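Side-chain contacts in magnesium transporter (Enterococcus faecalis, PDB 2OUX), which probably transports magnesium ions across the cell membrane as a homodimer, with this chain forming its cytosolic N domain and pair of CBS domains: residues A[91-96]-A[102-107]; A[115-120]-A[126-131]; A[65-70]-A[78-83]; A[132-137]-A[141-146]. All coordinates share one frame; numbering follows the deposited sequence.

Contact 1 of 4, residues A[91-96]-A[102-107]. With MG (magnesium ion), chain D.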
loop_
_atom_site.group_PDB
_atom_site.type_symbol
_atom_site.label_atom_id
_atom_site.label_comp_id
_atom_site.label_asym_id
_atom_site.label_seq_id
_atom_site.Cartn_x
_atom_site.Cartn_y
_atom_site.Cartn_z
ATOM N N ASP A 91 14.723 -4.845 -25.002
ATOM C CA ASP A 91 14.491 -5.914 -24.037
ATOM C C ASP A 91 14.177 -5.352 -22.654
ATOM O O ASP A 91 13.378 -5.918 -21.897
ATOM C CB ASP A 91 15.716 -6.825 -23.946
ATOM C CG ASP A 91 15.942 -7.619 -25.211
ATOM O OD1 ASP A 91 14.956 -7.831 -25.950
ATOM O OD2 ASP A 91 17.097 -8.045 -25.455
HETATM N N MSE A 92 14.814 -4.230 -22.339
HETATM C CA MSE A 92 14.643 -3.567 -21.059
HETATM C C MSE A 92 13.263 -2.913 -20.979
HETATM O O MSE A 92 12.630 -2.929 -19.923
HETATM C CB MSE A 92 15.760 -2.533 -20.873
HETATM C CG MSE A 92 15.825 -1.896 -19.497
HETATM SE SE MSE A 92 14.618 -0.401 -19.298
HETATM C CE MSE A 92 15.889 1.034 -19.579
ATOM N N LEU A 93 12.798 -2.344 -22.092
ATOM C CA LEU A 93 11.482 -1.712 -22.115
ATOM C C LEU A 93 10.422 -2.793 -21.959
ATOM O O LEU A 93 9.392 -2.576 -21.321
ATOM C CB LEU A 93 11.252 -0.954 -23.428
ATOM C CG LEU A 93 11.913 0.420 -23.596
ATOM C CD1 LEU A 93 11.951 0.791 -25.077
ATOM C CD2 LEU A 93 11.156 1.472 -22.785
ATOM N N ALA A 94 10.696 -3.960 -22.533
ATOM C CA ALA A 94 9.774 -5.085 -22.468
ATOM C C ALA A 94 9.706 -5.715 -21.077
ATOM O O ALA A 94 8.795 -6.490 -20.789
ATOM C CB ALA A 94 10.174 -6.142 -23.489
ATOM N N GLU A 95 10.662 -5.386 -20.215
ATOM C CA GLU A 95 10.687 -5.946 -18.866
ATOM C C GLU A 95 10.125 -5.008 -17.804
ATOM O O GLU A 95 9.798 -5.442 -16.708
ATOM C CB GLU A 95 12.116 -6.344 -18.479
ATOM C CG GLU A 95 12.649 -7.567 -19.198
ATOM C CD GLU A 95 11.742 -8.774 -19.047
ATOM O OE1 GLU A 95 11.088 -8.916 -17.989
ATOM O OE2 GLU A 95 11.690 -9.594 -19.987
HETATM N N MSE A 96 10.028 -3.722 -18.120
HETATM C CA MSE A 96 9.500 -2.750 -17.168
HETATM C C MSE A 96 8.015 -3.007 -16.992
HETATM O O MSE A 96 7.411 -3.740 -17.773
HETATM C CB MSE A 96 9.673 -1.318 -17.698
HETATM C CG MSE A 96 11.108 -0.832 -17.859
HETATM SE SE MSE A 96 11.252 0.874 -18.813
HETATM C CE MSE A 96 10.369 2.034 -17.534
ATOM N N VAL A 102 5.054 2.532 -21.140
ATOM C CA VAL A 102 4.264 3.463 -21.935
ATOM C C VAL A 102 4.712 4.903 -21.676
ATOM O O VAL A 102 4.857 5.687 -22.614
ATOM C CB VAL A 102 2.749 3.323 -21.626
ATOM C CG1 VAL A 102 1.991 4.552 -22.106
ATOM C CG2 VAL A 102 2.201 2.090 -22.311
ATOM N N ASP A 103 4.946 5.250 -20.415
ATOM C CA ASP A 103 5.378 6.603 -20.094
ATOM C C ASP A 103 6.725 6.932 -20.724
ATOM O O ASP A 103 6.901 8.005 -21.308
ATOM C CB ASP A 103 5.462 6.812 -18.574
ATOM C CG ASP A 103 4.100 6.849 -17.921
ATOM O OD1 ASP A 103 3.120 6.668 -18.658
ATOM O OD2 ASP A 103 4.012 7.044 -16.682
ATOM N N LEU A 104 7.681 6.018 -20.595
ATOM C CA LEU A 104 9.008 6.229 -21.154
ATOM C C LEU A 104 8.844 6.517 -22.646
ATOM O O LEU A 104 9.300 7.543 -23.147
ATOM C CB LEU A 104 9.868 4.980 -20.952
ATOM C CG LEU A 104 11.395 5.076 -21.065
ATOM C CD1 LEU A 104 11.779 5.924 -22.258
ATOM C CD2 LEU A 104 11.966 5.680 -19.794
ATOM N N LEU A 105 8.179 5.609 -23.348
ATOM C CA LEU A 105 7.963 5.764 -24.778
ATOM C C LEU A 105 7.349 7.106 -25.166
ATOM O O LEU A 105 7.817 7.756 -26.102
ATOM C CB LEU A 105 7.102 4.618 -25.290
ATOM C CG LEU A 105 7.838 3.285 -25.140
ATOM C CD1 LEU A 105 6.960 2.148 -25.614
ATOM C CD2 LEU A 105 9.132 3.329 -25.950
ATOM N N ASN A 106 6.318 7.535 -24.447
ATOM C CA ASN A 106 5.685 8.812 -24.754
ATOM C C ASN A 106 6.602 10.001 -24.500
ATOM O O ASN A 106 6.263 11.133 -24.837
ATOM C CB ASN A 106 4.390 8.976 -23.958
ATOM C CG ASN A 106 3.344 7.972 -24.363
ATOM O OD1 ASN A 106 3.164 7.704 -25.541
ATOM N ND2 ASN A 106 2.646 7.409 -23.389
HETATM N N MSE A 107 7.768 9.743 -23.916
HETATM C CA MSE A 107 8.727 10.804 -23.638
HETATM C C MSE A 107 9.781 10.898 -24.731
HETATM O O MSE A 107 10.247 11.984 -25.063
HETATM C CB MSE A 107 9.408 10.572 -22.290
HETATM C CG MSE A 107 8.531 10.925 -21.107
HETATM SE SE MSE A 107 8.088 12.818 -21.038
HETATM C CE MSE A 107 6.536 12.837 -22.206
HETATM MG MG MG D . 0.975 6.380 -18.080
HETATM O O HOH W 1 1.540 6.233 -15.902
HETATM O O HOH W 2 0.038 7.222 -20.120
HETATM O O HOH W 3 0.808 8.483 -17.801
HETATM O O HOH W 4 1.216 4.352 -18.557
#
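Leu93 meets Leu104 and Leu105 through branched aliphatic groups with no flat face between them, and the planar group beside this meeting is the carboxylate of Asp103. That carboxylate holds a magnesium ion by one oxygen, OD1 of Asp103 lying 2.2 Å from the metal. The second oxygen, OD2 of Asp103, stays outside the coordination shell and instead accepts a hydrogen bond from water 1, their oxygens 2.7 Å apart. Since water 1 is itself a ligand of the ion, the metal bond and this hydrogen bond together fix the rotation of the carboxylate.

Leucine suits the buried faces of helices 86-93 and 98-107. Leu93 divides its two methyls between two partners: CD2 of Leu93 lies 4.0 Å from CG of Leu104, and CD1 of Leu93 is 3.9 Å from CD2 of Leu105. Leu93 and Leu104 meet roughly perpendicular to each other. Leu104 carries CG anti to its backbone N (chi1 -162°), which brings its CB and CG up against methyl CD2 of Leu93. Tyr116 of helix 110-118 covers Leu93 as well.

Glu72, which binds a different magnesium ion, lies close to Asp103 OD2, and nearby cations would be expected to ease the meeting of two negative charges. One carboxylate oxygen, the main-chain O of Ala141 and four waters make six ligands, as expected of an octahedral magnesium site, here between N domain and CBS domain.

Contact 2 of 4, residues A[115-120]-A[126-131]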
loop_
_atom_site.group_PDB
_atom_site.type_symbol
_atom_site.label_atom_id
_atom_site.label_comp_id
_atom_site.label_asym_id
_atom_site.label_seq_id
_atom_site.Cartn_x
_atom_site.Cartn_y
_atom_site.Cartn_z
ATOM N N LYS A 115 10.986 2.997 -33.312
ATOM C CA LYS A 115 12.153 2.152 -33.513
ATOM C C LYS A 115 12.294 1.097 -32.407
ATOM O O LYS A 115 12.479 -0.085 -32.698
ATOM C CB LYS A 115 13.422 3.018 -33.610
ATOM C CG LYS A 115 14.168 3.221 -32.307
ATOM C CD LYS A 115 15.471 2.424 -32.287
ATOM C CE LYS A 115 16.564 3.133 -33.071
ATOM N NZ LYS A 115 16.848 4.490 -32.502
ATOM N N TYR A 116 12.200 1.517 -31.144
ATOM C CA TYR A 116 12.316 0.576 -30.033
ATOM C C TYR A 116 11.132 -0.371 -30.052
ATOM O O TYR A 116 11.268 -1.567 -29.814
ATOM C CB TYR A 116 12.353 1.308 -28.692
ATOM C CG TYR A 116 13.574 2.167 -28.493
ATOM C CD1 TYR A 116 14.856 1.640 -28.648
ATOM C CD2 TYR A 116 13.452 3.513 -28.158
ATOM C CE1 TYR A 116 15.991 2.439 -28.474
ATOM C CE2 TYR A 116 14.575 4.315 -27.980
ATOM C CZ TYR A 116 15.841 3.775 -28.146
ATOM O OH TYR A 116 16.950 4.579 -28.007
ATOM N N LEU A 117 9.969 0.186 -30.347
ATOM C CA LEU A 117 8.738 -0.582 -30.412
ATOM C C LEU A 117 8.832 -1.622 -31.527
ATOM O O LEU A 117 8.285 -2.717 -31.420
ATOM C CB LEU A 117 7.576 0.372 -30.668
ATOM C CG LEU A 117 6.152 -0.078 -30.369
ATOM C CD1 LEU A 117 6.050 -0.640 -28.951
ATOM C CD2 LEU A 117 5.240 1.120 -30.539
ATOM N N SER A 118 9.539 -1.277 -32.598
ATOM C CA SER A 118 9.699 -2.191 -33.719
ATOM C C SER A 118 10.590 -3.371 -33.335
ATOM O O SER A 118 10.413 -4.480 -33.834
ATOM C CB SER A 118 10.312 -1.461 -34.916
ATOM O OG SER A 118 11.680 -1.162 -34.686
ATOM N N LEU A 119 11.541 -3.124 -32.441
ATOM C CA LEU A 119 12.474 -4.157 -31.998
ATOM C C LEU A 119 11.840 -5.235 -31.120
ATOM O O LEU A 119 12.498 -6.219 -30.771
ATOM C CB LEU A 119 13.639 -3.505 -31.243
ATOM C CG LEU A 119 14.471 -2.515 -32.065
ATOM C CD1 LEU A 119 15.423 -1.742 -31.175
ATOM C CD2 LEU A 119 15.234 -3.277 -33.129
ATOM N N LEU A 120 10.565 -5.056 -30.774
ATOM C CA LEU A 120 9.862 -6.013 -29.921
ATOM C C LEU A 120 8.961 -6.957 -30.695
ATOM O O LEU A 120 8.362 -6.577 -31.698
ATOM C CB LEU A 120 9.005 -5.283 -28.887
ATOM C CG LEU A 120 9.661 -4.325 -27.897
ATOM C CD1 LEU A 120 8.593 -3.824 -26.939
ATOM C CD2 LEU A 120 10.776 -5.025 -27.134
ATOM N N GLY A 126 2.587 -6.332 -26.955
ATOM C CA GLY A 126 1.146 -6.413 -26.756
ATOM C C GLY A 126 0.500 -5.481 -25.741
ATOM O O GLY A 126 -0.288 -4.614 -26.113
ATOM N N GLU A 127 0.815 -5.658 -24.459
ATOM C CA GLU A 127 0.231 -4.820 -23.413
ATOM C C GLU A 127 0.613 -3.351 -23.561
ATOM O O GLU A 127 -0.203 -2.462 -23.319
ATOM C CB GLU A 127 0.651 -5.312 -22.026
ATOM C CG GLU A 127 -0.009 -6.608 -21.570
ATOM C CD GLU A 127 0.496 -7.821 -22.313
ATOM O OE1 GLU A 127 1.724 -7.916 -22.535
ATOM O OE2 GLU A 127 -0.329 -8.693 -22.662
ATOM N N ILE A 128 1.857 -3.098 -23.954
ATOM C CA ILE A 128 2.322 -1.730 -24.132
ATOM C C ILE A 128 1.480 -1.032 -25.210
ATOM O O ILE A 128 1.161 0.163 -25.101
ATOM C CB ILE A 128 3.812 -1.683 -24.575
ATOM C CG1 ILE A 128 4.735 -2.151 -23.441
ATOM C CG2 ILE A 128 4.154 -0.279 -25.046
ATOM C CD1 ILE A 128 4.556 -1.386 -22.159
ATOM N N LYS A 129 1.123 -1.774 -26.254
ATOM C CA LYS A 129 0.344 -1.192 -27.337
ATOM C C LYS A 129 -1.084 -0.855 -26.938
ATOM O O LYS A 129 -1.631 0.145 -27.397
ATOM C CB LYS A 129 0.364 -2.104 -28.574
ATOM C CG LYS A 129 1.643 -1.940 -29.403
ATOM C CD LYS A 129 1.608 -2.697 -30.725
ATOM C CE LYS A 129 2.811 -2.320 -31.586
ATOM N NZ LYS A 129 2.916 -3.130 -32.837
ATOM N N GLU A 130 -1.683 -1.666 -26.072
ATOM C CA GLU A 130 -3.047 -1.396 -25.635
ATOM C C GLU A 130 -3.110 -0.098 -24.839
ATOM O O GLU A 130 -3.828 0.839 -25.199
ATOM C CB GLU A 130 -3.567 -2.525 -24.749
ATOM C CG GLU A 130 -3.538 -3.905 -25.374
ATOM C CD GLU A 130 -3.920 -4.984 -24.376
ATOM O OE1 GLU A 130 -3.270 -5.064 -23.312
ATOM O OE2 GLU A 130 -4.867 -5.749 -24.647
ATOM N N LEU A 131 -2.336 -0.043 -23.761
ATOM C CA LEU A 131 -2.343 1.115 -22.877
ATOM C C LEU A 131 -1.880 2.437 -23.473
ATOM O O LEU A 131 -2.117 3.493 -22.886
ATOM C CB LEU A 131 -1.556 0.801 -21.597
ATOM C CG LEU A 131 -2.299 -0.041 -20.543
ATOM C CD1 LEU A 131 -2.704 -1.390 -21.122
ATOM C CD2 LEU A 131 -1.396 -0.244 -19.332
#
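Leu117 and Lys129 bring the backbones of helices 110-118 and 122-131 nearest each other, with 9.0 Å between the CA of Leu117 and the CA of Lys129, a spacing that only side chains can fill. Helix 122-131 is kinked at this point, since the backbone N atoms of Glu127 and Ile128 have no bond to the preceding turn.

Leu117 carries the contact from its side. A chi1 of -162° swings CG away from the backbone N, out toward the second helix: methyl CD1 of Leu117 lies 4.4 Å from CG2 of Ile128, while its branch carbon CG lies 4.2 Å from CE of Lys129. Ile128 is buried, its beta-branched side chain also resting on Thr98, Ala101 and Leu105 of helix 98-107. Lys129 is exposed and extended beyond CB, and its last methylene, CE, reaches Leu117, one bond short of the charged NZ. Within the first helix, CG of Lys115 sits 3.9 Å above the ring plane of Tyr116, over its centre, an aliphatic cover on an aromatic face.

The contact is thus graded from oil to water: isoleucine closes the inner side, leucine spans the gap, and lysine finishes the outer border with that methylene. Between these segments, on successive helices of the N domain, the contact rests on loose apolar packing, consistent with dispersion and the hydrophobic effect, with no directional bond between them.

Contact 3 of 4, residues A[65-70]-A[78-83]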
loop_
_atom_site.group_PDB
_atom_site.type_symbol
_atom_site.label_atom_id
_atom_site.label_comp_id
_atom_site.label_asym_id
_atom_site.label_seq_id
_atom_site.Cartn_x
_atom_site.Cartn_y
_atom_site.Cartn_z
ATOM N N ASP A 65 13.978 -3.029 -13.561
ATOM C CA ASP A 65 13.487 -2.862 -12.197
ATOM C C ASP A 65 13.838 -1.465 -11.701
ATOM O O ASP A 65 13.092 -0.849 -10.935
ATOM C CB ASP A 65 14.130 -3.882 -11.252
ATOM C CG ASP A 65 13.685 -5.291 -11.526
ATOM O OD1 ASP A 65 12.485 -5.492 -11.791
ATOM O OD2 ASP A 65 14.538 -6.202 -11.460
HETATM N N MSE A 66 14.994 -0.981 -12.131
HETATM C CA MSE A 66 15.439 0.328 -11.711
HETATM C C MSE A 66 14.733 1.430 -12.495
HETATM O O MSE A 66 14.249 2.396 -11.899
HETATM C CB MSE A 66 16.955 0.461 -11.880
HETATM C CG MSE A 66 17.465 1.861 -11.567
HETATM SE SE MSE A 66 19.285 2.159 -12.121
HETATM C CE MSE A 66 19.019 2.064 -14.027
ATOM N N PHE A 67 14.670 1.295 -13.818
ATOM C CA PHE A 67 14.014 2.317 -14.624
ATOM C C PHE A 67 12.568 2.546 -14.212
ATOM O O PHE A 67 12.103 3.683 -14.219
ATOM C CB PHE A 67 14.107 1.991 -16.114
ATOM C CG PHE A 67 15.249 2.684 -16.796
ATOM C CD1 PHE A 67 16.553 2.229 -16.633
ATOM C CD2 PHE A 67 15.034 3.843 -17.533
ATOM C CE1 PHE A 67 17.627 2.922 -17.189
ATOM C CE2 PHE A 67 16.100 4.540 -18.089
ATOM C CZ PHE A 67 17.400 4.078 -17.916
ATOM N N ASP A 68 11.869 1.478 -13.834
ATOM C CA ASP A 68 10.487 1.605 -13.383
ATOM C C ASP A 68 10.328 2.815 -12.468
ATOM O O ASP A 68 9.286 3.450 -12.457
ATOM C CB ASP A 68 10.035 0.371 -12.583
ATOM C CG ASP A 68 9.716 -0.814 -13.454
ATOM O OD1 ASP A 68 9.098 -0.618 -14.518
ATOM O OD2 ASP A 68 10.069 -1.945 -13.056
ATOM N N VAL A 69 11.350 3.144 -11.688
ATOM C CA VAL A 69 11.191 4.264 -10.776
ATOM C C VAL A 69 11.909 5.559 -11.113
ATOM O O VAL A 69 11.705 6.569 -10.441
ATOM C CB VAL A 69 11.549 3.856 -9.343
ATOM C CG1 VAL A 69 10.625 2.730 -8.900
ATOM C CG2 VAL A 69 13.012 3.425 -9.263
ATOM N N ILE A 70 12.756 5.538 -12.136
ATOM C CA ILE A 70 13.447 6.753 -12.547
ATOM C C ILE A 70 12.360 7.639 -13.180
ATOM O O ILE A 70 11.540 7.161 -13.970
ATOM C CB ILE A 70 14.556 6.455 -13.619
ATOM C CG1 ILE A 70 15.631 5.531 -13.034
ATOM C CG2 ILE A 70 15.162 7.760 -14.109
ATOM C CD1 ILE A 70 16.207 6.039 -11.717
ATOM N N LYS A 78 15.829 9.672 -23.465
ATOM C CA LYS A 78 16.250 9.846 -24.845
ATOM C C LYS A 78 17.676 9.308 -25.022
ATOM O O LYS A 78 17.878 8.262 -25.647
ATOM C CB LYS A 78 16.197 11.330 -25.233
ATOM C CG LYS A 78 14.788 11.892 -25.387
ATOM C CD LYS A 78 14.793 13.319 -25.932
ATOM C CE LYS A 78 13.372 13.853 -26.056
ATOM N NZ LYS A 78 13.331 15.257 -26.542
ATOM N N ASP A 79 18.666 10.021 -24.480
ATOM C CA ASP A 79 20.043 9.565 -24.596
ATOM C C ASP A 79 20.427 8.417 -23.659
ATOM O O ASP A 79 21.382 7.696 -23.958
ATOM C CB ASP A 79 21.051 10.719 -24.458
ATOM C CG ASP A 79 20.537 11.861 -23.622
ATOM O OD1 ASP A 79 19.994 11.603 -22.532
ATOM O OD2 ASP A 79 20.698 13.023 -24.055
ATOM N N TYR A 80 19.726 8.231 -22.534
ATOM C CA TYR A 80 20.060 7.083 -21.682
ATOM C C TYR A 80 19.805 5.895 -22.592
ATOM O O TYR A 80 20.634 4.997 -22.729
ATOM C CB TYR A 80 19.130 6.936 -20.473
ATOM C CG TYR A 80 19.469 7.778 -19.266
ATOM C CD1 TYR A 80 20.792 7.994 -18.879
ATOM C CD2 TYR A 80 18.453 8.333 -18.481
ATOM C CE1 TYR A 80 21.096 8.739 -17.739
ATOM C CE2 TYR A 80 18.746 9.076 -17.339
ATOM C CZ TYR A 80 20.065 9.276 -16.975
ATOM O OH TYR A 80 20.350 10.007 -15.846
ATOM N N LEU A 81 18.638 5.912 -23.228
ATOM C CA LEU A 81 18.250 4.844 -24.131
ATOM C C LEU A 81 19.101 4.814 -25.399
ATOM O O LEU A 81 19.438 3.741 -25.899
ATOM C CB LEU A 81 16.773 4.984 -24.507
ATOM C CG LEU A 81 15.734 5.021 -23.380
ATOM C CD1 LEU A 81 14.437 4.415 -23.912
ATOM C CD2 LEU A 81 16.210 4.230 -22.166
ATOM N N ALA A 82 19.443 5.991 -25.916
ATOM C CA ALA A 82 20.248 6.091 -27.128
ATOM C C ALA A 82 21.607 5.418 -26.960
ATOM O O ALA A 82 22.021 4.634 -27.814
ATOM C CB ALA A 82 20.433 7.545 -27.509
ATOM N N GLU A 83 22.292 5.720 -25.858
ATOM C CA GLU A 83 23.607 5.142 -25.596
ATOM C C GLU A 83 23.551 3.622 -25.458
ATOM O O GLU A 83 24.572 2.943 -25.551
ATOM C CB GLU A 83 24.229 5.769 -24.340
ATOM C CG GLU A 83 23.434 5.580 -23.060
ATOM C CD GLU A 83 23.970 6.419 -21.907
ATOM O OE1 GLU A 83 24.253 7.617 -22.120
ATOM O OE2 GLU A 83 24.097 5.891 -20.782
#
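Next to Phe67, whose ring packs on Tyr80 and Leu81, the buried Asp68 has an oxygen gripped twice: its OD1 accepts hydrogen bonds from the backbone N of Tyr97 and from ND2 of Asn100. A carboxylate suits this place because it can take several donors, and it ties the end of helix 60-67 to the start of helix 98-107.

The contact itself is apolar. CB of Tyr80 approaches the edge of the Phe67 ring, near its plane, and lies 4.2 Å from CZ of Phe67. CD2 of Leu81 is 4.1 Å from CE2 of Phe67, coming in obliquely, and the two side chains run antiparallel alongside one another. Leu81 sets CG beside its backbone N (chi1 -56°), which brings a methyl to the ring although its CB points neither at nor from Phe67. A large flat ring is apt here, for one residue spans the gap between well-separated backbones.

Lys78 occupies the N-cap position of the short helix 79-83, and a type I turn from Phe67 to Ile70 ends the other segment, closed by Ile70 N to Phe67 O at 2.9 Å. Helix, turn, loop and short helix packed around buried aromatics are in keeping with the all-helical MgtE N domain.

Contact 4 of 4, residues A[132-137]-A[141-146]. With MG (magnesium ion), chain D.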
loop_
_atom_site.group_PDB
_atom_site.type_symbol
_atom_site.label_atom_id
_atom_site.label_comp_id
_atom_site.label_asym_id
_atom_site.label_seq_id
_atom_site.Cartn_x
_atom_site.Cartn_y
_atom_site.Cartn_z
ATOM N N LEU A 132 -1.217 2.386 -24.623
ATOM C CA LEU A 132 -0.757 3.609 -25.281
ATOM C C LEU A 132 -1.953 4.364 -25.840
ATOM O O LEU A 132 -1.891 5.573 -26.053
ATOM C CB LEU A 132 0.199 3.286 -26.429
ATOM C CG LEU A 132 1.682 3.108 -26.113
ATOM C CD1 LEU A 132 2.383 2.586 -27.348
ATOM C CD2 LEU A 132 2.292 4.435 -25.666
ATOM N N HIS A 133 -3.038 3.630 -26.069
ATOM C CA HIS A 133 -4.275 4.185 -26.617
ATOM C C HIS A 133 -5.014 5.117 -25.668
ATOM O O HIS A 133 -5.716 6.025 -26.110
ATOM C CB HIS A 133 -5.232 3.055 -27.007
ATOM C CG HIS A 133 -4.797 2.274 -28.202
ATOM N ND1 HIS A 133 -4.792 2.796 -29.477
ATOM C CD2 HIS A 133 -4.366 0.990 -28.323
ATOM C CE1 HIS A 133 -4.383 1.874 -30.332
ATOM N NE2 HIS A 133 -4.119 0.770 -29.653
ATOM N N TYR A 134 -4.864 4.889 -24.368
ATOM C CA TYR A 134 -5.556 5.697 -23.369
ATOM C C TYR A 134 -5.094 7.138 -23.272
ATOM O O TYR A 134 -3.898 7.428 -23.291
ATOM C CB TYR A 134 -5.457 5.016 -22.008
ATOM C CG TYR A 134 -6.060 3.640 -22.036
ATOM C CD1 TYR A 134 -7.407 3.460 -22.341
ATOM C CD2 TYR A 134 -5.284 2.511 -21.794
ATOM C CE1 TYR A 134 -7.966 2.196 -22.405
ATOM C CE2 TYR A 134 -5.835 1.236 -21.858
ATOM C CZ TYR A 134 -7.178 1.087 -22.160
ATOM O OH TYR A 134 -7.741 -0.169 -22.208
ATOM N N GLU A 135 -6.073 8.033 -23.169
ATOM C CA GLU A 135 -5.844 9.470 -23.073
ATOM C C GLU A 135 -5.090 9.816 -21.801
ATOM O O GLU A 135 -5.381 9.291 -20.729
ATOM C CB GLU A 135 -7.186 10.224 -23.062
ATOM C CG GLU A 135 -8.098 9.941 -24.249
ATOM C CD GLU A 135 -7.852 10.882 -25.417
ATOM O OE1 GLU A 135 -8.209 10.515 -26.560
ATOM O OE2 GLU A 135 -7.315 11.991 -25.188
ATOM N N ASP A 136 -4.131 10.719 -21.923
ATOM C CA ASP A 136 -3.355 11.150 -20.784
ATOM C C ASP A 136 -4.272 11.656 -19.661
ATOM O O ASP A 136 -5.251 12.362 -19.914
ATOM C CB ASP A 136 -2.396 12.260 -21.213
ATOM C CG ASP A 136 -1.450 12.673 -20.107
ATOM O OD1 ASP A 136 -1.536 13.833 -19.651
ATOM O OD2 ASP A 136 -0.618 11.835 -19.691
ATOM N N GLU A 137 -3.947 11.268 -18.431
ATOM C CA GLU A 137 -4.668 11.672 -17.228
ATOM C C GLU A 137 -5.944 10.914 -16.904
ATOM O O GLU A 137 -6.706 11.322 -16.029
ATOM C CB GLU A 137 -4.941 13.179 -17.247
ATOM C CG GLU A 137 -3.685 14.007 -17.467
ATOM C CD GLU A 137 -3.796 15.413 -16.917
ATOM O OE1 GLU A 137 -4.778 16.120 -17.240
ATOM O OE2 GLU A 137 -2.889 15.813 -16.159
ATOM N N ALA A 141 -4.454 5.553 -18.514
ATOM C CA ALA A 141 -3.149 6.146 -18.675
ATOM C C ALA A 141 -2.265 5.972 -17.451
ATOM O O ALA A 141 -1.064 6.093 -17.567
ATOM C CB ALA A 141 -3.288 7.623 -19.010
ATOM N N ILE A 142 -2.831 5.694 -16.278
ATOM C CA ILE A 142 -1.983 5.529 -15.100
ATOM C C ILE A 142 -2.061 4.133 -14.491
ATOM O O ILE A 142 -1.438 3.865 -13.471
ATOM C CB ILE A 142 -2.324 6.557 -14.006
ATOM C CG1 ILE A 142 -3.789 6.427 -13.608
ATOM C CG2 ILE A 142 -2.010 7.975 -14.507
ATOM C CD1 ILE A 142 -4.137 7.199 -12.355
HETATM N N MSE A 143 -2.821 3.243 -15.121
HETATM C CA MSE A 143 -2.955 1.880 -14.625
HETATM C C MSE A 143 -1.869 0.995 -15.224
HETATM O O MSE A 143 -1.128 1.414 -16.113
HETATM C CB MSE A 143 -4.311 1.299 -15.010
HETATM C CG MSE A 143 -4.427 0.971 -16.489
HETATM SE SE MSE A 143 -6.103 0.112 -16.928
HETATM C CE MSE A 143 -5.591 -0.700 -18.614
ATOM N N THR A 144 -1.778 -0.234 -14.738
ATOM C CA THR A 144 -0.802 -1.167 -15.277
ATOM C C THR A 144 -1.441 -2.548 -15.320
ATOM O O THR A 144 -2.404 -2.823 -14.603
ATOM C CB THR A 144 0.509 -1.165 -14.466
ATOM O OG1 THR A 144 1.558 -1.677 -15.293
ATOM C CG2 THR A 144 0.383 -2.010 -13.200
ATOM N N THR A 145 -0.897 -3.412 -16.163
ATOM C CA THR A 145 -1.466 -4.733 -16.390
ATOM C C THR A 145 -1.040 -5.916 -15.528
ATOM O O THR A 145 -1.683 -6.962 -15.558
ATOM C CB THR A 145 -1.219 -5.133 -17.848
ATOM O OG1 THR A 145 0.195 -5.105 -18.107
ATOM C CG2 THR A 145 -1.918 -4.155 -18.796
ATOM N N GLU A 146 0.032 -5.775 -14.765
ATOM C CA GLU A 146 0.500 -6.904 -13.981
ATOM C C GLU A 146 -0.204 -7.117 -12.642
ATOM O O GLU A 146 0.360 -6.851 -11.587
ATOM C CB GLU A 146 2.009 -6.780 -13.795
ATOM C CG GLU A 146 2.765 -6.639 -15.129
ATOM C CD GLU A 146 2.720 -5.212 -15.693
ATOM O OE1 GLU A 146 2.221 -4.307 -14.995
ATOM O OE2 GLU A 146 3.201 -4.988 -16.825
HETATM MG MG MG D . 0.975 6.380 -18.080
HETATM O O HOH W 2 0.038 7.222 -20.120
HETATM O O HOH W 3 0.808 8.483 -17.801
HETATM O O HOH W 1 1.540 6.233 -15.902
HETATM O O HOH W 4 1.216 4.352 -18.557
#
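Ala141 faces two ways at once: its methyl is pressed against the backbone of 135-137, while its main-chain O binds the magnesium ion at 2.1 Å. CB of Ala141 comes within 3.2 Å of Glu135 O, a tight fit that favours so small a side chain. CB of Ala141 also lies 3.7 Å from N of Glu137, which binds another magnesium ion.

The two segments form the passage from the N domain into the first CBS domain, with a weakly bonded helical turn at 141-142. Here Tyr134 and Met143 meet, CE2 of Tyr134 lying 3.8 Å from CE of Met143. In Met143 a chi1 of 72° wedges CG between the two backbone branches, and the chain then runs extended to the ring. A long, unbranched chain suits this reach; the residue is selenomethionine in this crystal. Both residues also touch Leu245 of strand 244-249.

Further on, OE1 of Glu146 receives the hydroxyl of Thr144 OG1 at 2.7 Å through its syn lone pair, and that OG1 also accepts from the N of Asp99.

Overall arrangement
Along the chain the contacts come in the order 3, 1, 2, 4, each closing before the next opens. Contacts 1, 2 and 3 lie within the helical N domain. The centres of contacts 2 and 3 are each about 8 Å from that of contact 1, and the two are about 16 Å from each other, so contact 1 joins them through consecutive helices. Contact 4 leads from that domain into the CBS pair, about 13 Å from contact 1 between centres. The two share one magnesium ion and its four waters, with one protein ligand from each. This ion bridges the domains, consistent with a cytosolic part whose domain arrangement responds to magnesium.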